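Local coordinates for putative 4-hydroxybenzoyl-CoA thioesterase (Geobacillus stearothermophilus, PDB 2OIW), which probably hydrolyses acyl-CoA thioesters as a hot-dog-fold enzyme of the 4-hydroxybenzoyl-CoA thioesterase type, at the interface of chains A and B. Numbering follows the deposited sequence. Chains: chain A/B, putative 4-hydroxybenzoyl-CoA thioesterase.

Contact 1: the interface of chains A and B. Residues chain A 23-24, 62; chain B 32, 55, 57-58, 106.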
ATOM      1  N   ASN A  23      -5.096   9.272   2.673  1.00 19.18           N
ATOM      2  CA  ASN A  23      -5.143   9.232   1.200  1.00 20.66           C
ATOM      3  C   ASN A  23      -6.367   8.441   0.736  1.00 21.11           C
ATOM      4  O   ASN A  23      -6.802   7.493   1.419  1.00 21.86           O
ATOM      5  CB  ASN A  23      -3.836   8.646   0.611  1.00 20.49           C
ATOM      6  CG  ASN A  23      -3.883   8.497  -0.923  1.00 21.42           C
ATOM      7  OD1 ASN A  23      -4.217   7.419  -1.451  1.00 22.86           O
ATOM      8  ND2 ASN A  23      -3.564   9.557  -1.634  1.00 18.78           N
ATOM      9  N   ASN A  24      -6.949   8.869  -0.383  1.00 20.79           N
ATOM     10  CA  ASN A  24      -8.156   8.233  -0.933  1.00 20.32           C
ATOM     11  C   ASN A  24      -8.040   6.719  -1.223  1.00 20.37           C
ATOM     12  O   ASN A  24      -9.037   5.996  -1.105  1.00 20.05           O
ATOM     13  CB  ASN A  24      -8.576   8.986  -2.187  1.00 21.50           C
ATOM     14  CG  ASN A  24      -7.742   8.607  -3.401  1.00 20.66           C
ATOM     15  OD1 ASN A  24      -8.058   7.662  -4.086  1.00 27.14           O
ATOM     16  ND2 ASN A  24      -6.703   9.349  -3.676  1.00 24.42           N
ATOM     17  N   TYR A  62     -16.542  10.284  -0.863  1.00 19.97           N
ATOM     18  CA  TYR A  62     -15.624  10.836   0.132  1.00 19.92           C
ATOM     19  C   TYR A  62     -16.307  12.053   0.737  1.00 20.16           C
ATOM     20  O   TYR A  62     -16.370  13.097   0.102  1.00 20.41           O
ATOM     21  CB  TYR A  62     -14.286  11.194  -0.536  1.00 20.05           C
ATOM     22  CG  TYR A  62     -13.520   9.961  -1.042  1.00 20.76           C
ATOM     23  CD1 TYR A  62     -12.612   9.278  -0.199  1.00 23.47           C
ATOM     24  CD2 TYR A  62     -13.695   9.482  -2.349  1.00 18.92           C
ATOM     25  CE1 TYR A  62     -11.903   8.147  -0.652  1.00 20.57           C
ATOM     26  CE2 TYR A  62     -12.990   8.364  -2.812  1.00 20.79           C
ATOM     27  CZ  TYR A  62     -12.099   7.702  -1.944  1.00 21.62           C
ATOM     28  OH  TYR A  62     -11.414   6.592  -2.368  1.00 22.81           O
TER
ATOM     29  N   GLU B  32      -5.028   6.720  -9.701  1.00 20.06           N
ATOM     30  CA  GLU B  32      -4.409   7.929  -9.204  1.00 20.00           C
ATOM     31  C   GLU B  32      -3.084   8.264  -9.864  1.00 19.96           C
ATOM     32  O   GLU B  32      -2.819   9.444 -10.126  1.00 20.72           O
ATOM     33  CB  GLU B  32      -4.241   7.863  -7.711  1.00 20.59           C
ATOM     34  CG  GLU B  32      -3.812   9.214  -7.062  1.00 22.55           C
ATOM     35  CD  GLU B  32      -3.342   8.980  -5.634  1.00 27.52           C
ATOM     36  OE1 GLU B  32      -2.370   8.198  -5.466  1.00 26.25           O
ATOM     37  OE2 GLU B  32      -3.961   9.524  -4.684  1.00 29.64           O
ATOM     38  N   ILE B  55     -10.463  14.526  -4.042  1.00 21.65           N
ATOM     39  CA  ILE B  55     -11.387  13.566  -4.648  1.00 21.91           C
ATOM     40  C   ILE B  55     -12.697  13.571  -3.838  1.00 22.68           C
ATOM     41  O   ILE B  55     -12.676  13.647  -2.576  1.00 22.84           O
ATOM     42  CB  ILE B  55     -10.770  12.121  -4.815  1.00 22.13           C
ATOM     43  CG1 ILE B  55     -11.648  11.261  -5.757  1.00 21.74           C
ATOM     44  CG2 ILE B  55     -10.601  11.437  -3.445  1.00 21.11           C
ATOM     45  CD1 ILE B  55     -11.038   9.971  -6.255  1.00 22.14           C
ATOM     46  N   ARG B  57     -15.551  11.485  -5.152  1.00 22.50           N
ATOM     47  CA  ARG B  57     -16.222  10.268  -5.481  1.00 25.03           C
ATOM     48  C   ARG B  57     -15.447   9.478  -6.527  1.00 25.99           C
ATOM     49  O   ARG B  57     -14.713  10.044  -7.349  1.00 24.09           O
ATOM     50  CB  ARG B  57     -17.647  10.564  -5.945  1.00 25.59           C
ATOM     51  CG  ARG B  57     -17.906  10.384  -7.399  1.00 30.76           C
ATOM     52  CD  ARG B  57     -19.377  10.073  -7.630  1.00 36.05           C
ATOM     53  NE  ARG B  57     -19.866   9.103  -6.646  1.00 39.94           N
ATOM     54  CZ  ARG B  57     -20.205   7.833  -6.910  1.00 42.39           C
ATOM     55  NH1 ARG B  57     -20.108   7.349  -8.141  1.00 43.24           N
ATOM     56  NH2 ARG B  57     -20.651   7.050  -5.930  1.00 40.86           N
HETATM   57  N   MSE B  58     -15.619   8.164  -6.472  1.00 27.22           N
HETATM   58  CA  MSE B  58     -14.980   7.267  -7.415  1.00 31.88           C
HETATM   59  C   MSE B  58     -15.881   6.076  -7.631  1.00 27.21           C
HETATM   60  O   MSE B  58     -16.595   5.655  -6.721  1.00 23.51           O
HETATM   61  CB  MSE B  58     -13.620   6.801  -6.890  1.00 31.07           C
HETATM   62  CG  MSE B  58     -13.650   5.430  -6.258  1.00 36.79           C
HETATM   63 SE   MSE B  58     -11.881   4.724  -5.864  1.00 51.00          SE
HETATM   64  CE  MSE B  58     -12.359   3.864  -4.168  1.00 41.87           C
ATOM     65  N   TYR B 106     -13.224  15.058  -8.889  1.00 20.35           N
ATOM     66  CA  TYR B 106     -12.380  15.896  -8.052  1.00 21.10           C
ATOM     67  C   TYR B 106     -12.933  17.309  -7.926  1.00 21.00           C
ATOM     68  O   TYR B 106     -13.583  17.814  -8.859  1.00 21.68           O
ATOM     69  CB  TYR B 106     -10.949  15.978  -8.632  1.00 20.92           C
ATOM     70  CG  TYR B 106     -10.034  14.799  -8.284  1.00 22.82           C
ATOM     71  CD1 TYR B 106     -10.176  13.584  -8.932  1.00 22.53           C
ATOM     72  CD2 TYR B 106      -9.042  14.918  -7.315  1.00 22.84           C
ATOM     73  CE1 TYR B 106      -9.369  12.512  -8.625  1.00 25.48           C
ATOM     74  CE2 TYR B 106      -8.211  13.850  -6.999  1.00 24.50           C
ATOM     75  CZ  TYR B 106      -8.393  12.640  -7.652  1.00 24.23           C
ATOM     76  OH  TYR B 106      -7.581  11.567  -7.380  1.00 24.87           O
TER
HETATM   77  O   HOH W   1     -14.408  15.054  -0.364  1.00 38.48           O
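A:Asn23 reaches B:Glu32 with CG swung trans to its backbone N (chi1 176°), and B:Glu32 answers from the opposite direction with a chain extended beyond CG from helix 26-34. The amide nitrogen ND2 of A:Asn23 donates to carboxylate oxygen OE2 of B:Glu32 at 3.1 Å. This bond is nearly straight, 170° at the hydrogen; it lies close to the amide plane and uses the syn lone pair of OE2, although amide and carboxylate are turned 69° apart. A:Asn24 brings its own ND2 to the same OE2, but with a strongly bent, weak hydrogen bond. Neighbouring amides thus meet one carboxylate oxygen, the first by a well-formed bond and the second by a weak one.

Beside this polar end, B:Ile55 of strand 53-62 wedges its CG2 methyl between A:Asn24 and A:Tyr62. That branch touches CB of A:Asn24 at 3.4 Å and also lies over one face of the A:Tyr62 ring, 3.9 Å from its centroid and offset toward the rim, a CH-pi contact. On its own side B:Ile55 is backed by the B:Tyr106 ring, one face of which lies against CB of B:Ile55. The backbone N of B:Arg57 sits at the edge of the A:Tyr62 ring, in its plane. The phenol OH of A:Tyr62 donates to the backbone O of A:Asn24 at 2.8 Å from above the carbonyl plane, tying strand 53-62 to the 3-10 helix 24-26, and methyl CE of selenomethionine B:Met58 approaches that hydroxyl. A water bridges the backbones, 2.8 Å from O of A:Tyr62 and 3.1 Å from O of B:Ile55.

Contact 2: the interface of chains A and B. Residues chain A 58-60; chain B 56-60.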
HETATM    1  N   MSE A  58     -17.025  -1.347  -7.441  1.00 26.51           N
HETATM    2  CA  MSE A  58     -17.061  -0.552  -6.198  1.00 30.74           C
HETATM    3  C   MSE A  58     -17.361   0.921  -6.461  1.00 26.52           C
HETATM    4  O   MSE A  58     -17.036   1.451  -7.521  1.00 24.78           O
HETATM    5  CB  MSE A  58     -15.757  -0.664  -5.422  1.00 29.62           C
HETATM    6  CG  MSE A  58     -14.689   0.346  -5.902  1.00 36.03           C
HETATM    7 SE   MSE A  58     -13.142   0.449  -4.701  1.00 47.93          SE
HETATM    8  CE  MSE A  58     -12.784  -1.461  -4.397  1.00 39.16           C
ATOM      9  N   GLU A  59     -17.973   1.567  -5.481  1.00 25.11           N
ATOM     10  CA  GLU A  59     -18.205   3.016  -5.510  1.00 25.62           C
ATOM     11  C   GLU A  59     -17.938   3.574  -4.135  1.00 23.98           C
ATOM     12  O   GLU A  59     -18.256   2.916  -3.138  1.00 23.71           O
ATOM     13  CB  GLU A  59     -19.657   3.354  -5.925  1.00 25.61           C
ATOM     14  CG  GLU A  59     -20.559   2.157  -6.082  1.00 29.56           C
ATOM     15  CD  GLU A  59     -21.938   2.489  -6.638  1.00 30.25           C
ATOM     16  OE1 GLU A  59     -22.590   3.405  -6.092  1.00 35.52           O
ATOM     17  OE2 GLU A  59     -22.363   1.817  -7.617  1.00 35.94           O
ATOM     18  N   VAL A  60     -17.355   4.774  -4.067  1.00 21.14           N
ATOM     19  CA  VAL A  60     -17.033   5.398  -2.778  1.00 19.53           C
ATOM     20  C   VAL A  60     -17.357   6.869  -2.898  1.00 19.69           C
ATOM     21  O   VAL A  60     -17.005   7.495  -3.918  1.00 17.68           O
ATOM     22  CB  VAL A  60     -15.540   5.208  -2.394  1.00 18.91           C
ATOM     23  CG1 VAL A  60     -15.184   6.010  -1.154  1.00 16.46           C
ATOM     24  CG2 VAL A  60     -15.179   3.725  -2.209  1.00 18.83           C
TER
ATOM     25  N   ILE B  56     -13.840  13.549  -4.531  1.00 21.81           N
ATOM     26  CA  ILE B  56     -15.108  13.455  -3.803  1.00 21.79           C
ATOM     27  C   ILE B  56     -15.903  12.180  -4.084  1.00 22.09           C
ATOM     28  O   ILE B  56     -16.778  11.814  -3.321  1.00 20.88           O
ATOM     29  CB  ILE B  56     -15.985  14.722  -3.942  1.00 22.78           C
ATOM     30  CG1 ILE B  56     -16.385  14.980  -5.386  1.00 22.79           C
ATOM     31  CG2 ILE B  56     -15.242  15.975  -3.373  1.00 21.58           C
ATOM     32  CD1 ILE B  56     -17.634  15.858  -5.494  1.00 28.03           C
ATOM     33  N   ARG B  57     -15.551  11.485  -5.152  1.00 22.50           N
ATOM     34  CA  ARG B  57     -16.222  10.268  -5.481  1.00 25.03           C
ATOM     35  C   ARG B  57     -15.447   9.478  -6.527  1.00 25.99           C
ATOM     36  O   ARG B  57     -14.713  10.044  -7.349  1.00 24.09           O
ATOM     37  CB  ARG B  57     -17.647  10.564  -5.945  1.00 25.59           C
ATOM     38  CG  ARG B  57     -17.906  10.384  -7.399  1.00 30.76           C
ATOM     39  CD  ARG B  57     -19.377  10.073  -7.630  1.00 36.05           C
ATOM     40  NE  ARG B  57     -19.866   9.103  -6.646  1.00 39.94           N
ATOM     41  CZ  ARG B  57     -20.205   7.833  -6.910  1.00 42.39           C
ATOM     42  NH1 ARG B  57     -20.108   7.349  -8.141  1.00 43.24           N
ATOM     43  NH2 ARG B  57     -20.651   7.050  -5.930  1.00 40.86           N
HETATM   44  N   MSE B  58     -15.619   8.164  -6.472  1.00 27.22           N
HETATM   45  CA  MSE B  58     -14.980   7.267  -7.415  1.00 31.88           C
HETATM   46  C   MSE B  58     -15.881   6.076  -7.631  1.00 27.21           C
HETATM   47  O   MSE B  58     -16.595   5.655  -6.721  1.00 23.51           O
HETATM   48  CB  MSE B  58     -13.620   6.801  -6.890  1.00 31.07           C
HETATM   49  CG  MSE B  58     -13.650   5.430  -6.258  1.00 36.79           C
HETATM   50 SE   MSE B  58     -11.881   4.724  -5.864  1.00 51.00          SE
HETATM   51  CE  MSE B  58     -12.359   3.864  -4.168  1.00 41.87           C
ATOM     52  N   GLU B  59     -15.817   5.525  -8.837  1.00 25.77           N
ATOM     53  CA  GLU B  59     -16.388   4.216  -9.105  1.00 25.20           C
ATOM     54  C   GLU B  59     -15.488   3.425 -10.015  1.00 23.77           C
ATOM     55  O   GLU B  59     -14.827   3.983 -10.892  1.00 22.40           O
ATOM     56  CB  GLU B  59     -17.770   4.352  -9.745  1.00 26.03           C
ATOM     57  CG  GLU B  59     -17.875   5.507 -10.653  1.00 30.08           C
ATOM     58  CD  GLU B  59     -19.293   5.819 -11.081  1.00 35.97           C
ATOM     59  OE1 GLU B  59     -20.161   6.069 -10.207  1.00 40.48           O
ATOM     60  OE2 GLU B  59     -19.527   5.835 -12.300  1.00 36.33           O
ATOM     61  N   VAL B  60     -15.487   2.111  -9.826  1.00 22.45           N
ATOM     62  CA  VAL B  60     -14.604   1.226 -10.582  1.00 21.24           C
ATOM     63  C   VAL B  60     -15.362  -0.033 -10.943  1.00 21.34           C
ATOM     64  O   VAL B  60     -15.981  -0.666 -10.077  1.00 20.09           O
ATOM     65  CB  VAL B  60     -13.381   0.796  -9.770  1.00 21.25           C
ATOM     66  CG1 VAL B  60     -12.529  -0.163 -10.599  1.00 20.62           C
ATOM     67  CG2 VAL B  60     -12.522   2.014  -9.340  1.00 21.45           C
TER
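A:Met58 and B:Met58, both selenomethionines, meet where the two copies of strand 53-62 pair: the methyl CE of B:Met58 lies 3.5 Å from the selenium SE of A:Met58. The same methyl presses on A:Val60, 3.4 Å from CG2, a tight fit between side chains that run alongside each other and point the same way. A bend at chi3 (142°) in B:Met58 carries CE to where it touches both the selenium and the valine branch. A:Met58 and B:Val60 likewise lie side by side, with CG of A:Met58 nearest CB of B:Val60.

Under these side chains the strands run antiparallel, with A:Glu59 opposite B:Glu59. A:Met58 and B:Val60 exchange backbone bonds in both directions, N of A:Met58 to O of B:Val60 and N of B:Val60 to O of A:Met58, each 2.9 Å. A:Val60 and B:Met58 form the matching ring on the other side of the glutamate pair.

Charged side chains rise from the opposite face of the ribbon. B:Arg57 forms a salt bridge with B:Glu59 of its own strand, though the modelled NH1 to OE1 separation is implausibly short and its length doubtful. A:Glu59 runs alongside B:Arg57, its OE1 4.1 Å from NH2, with carboxylate and guanidinium nearly perpendicular; this opposite charge could ease the proximity of the two glutamates. The paired strands join the sheets of both chains into one continuous sheet, the usual hot-dog dimer seam.

Contact 1 and contact 2 lie about 7 Å apart, measured between the centres of their C-alpha atoms, and share B:Arg57 and B:Met58. Strand 53-62 of both chains runs through each: contact 2 takes its middle, where backbone pairs with backbone, whereas contact 1 extends toward its ends, with B:Ile55 near the start of one copy and A:Tyr62 at the end of the other, and adds side chains from helix 26-34 and the 3-10 helix 24-26. Because the interface is two-fold symmetric, contact 1 recurs with chains exchanged, flanking the central pairing on both sides. Together they probably fix the register of the dimer, two of which could build the deposited four-chain assembly.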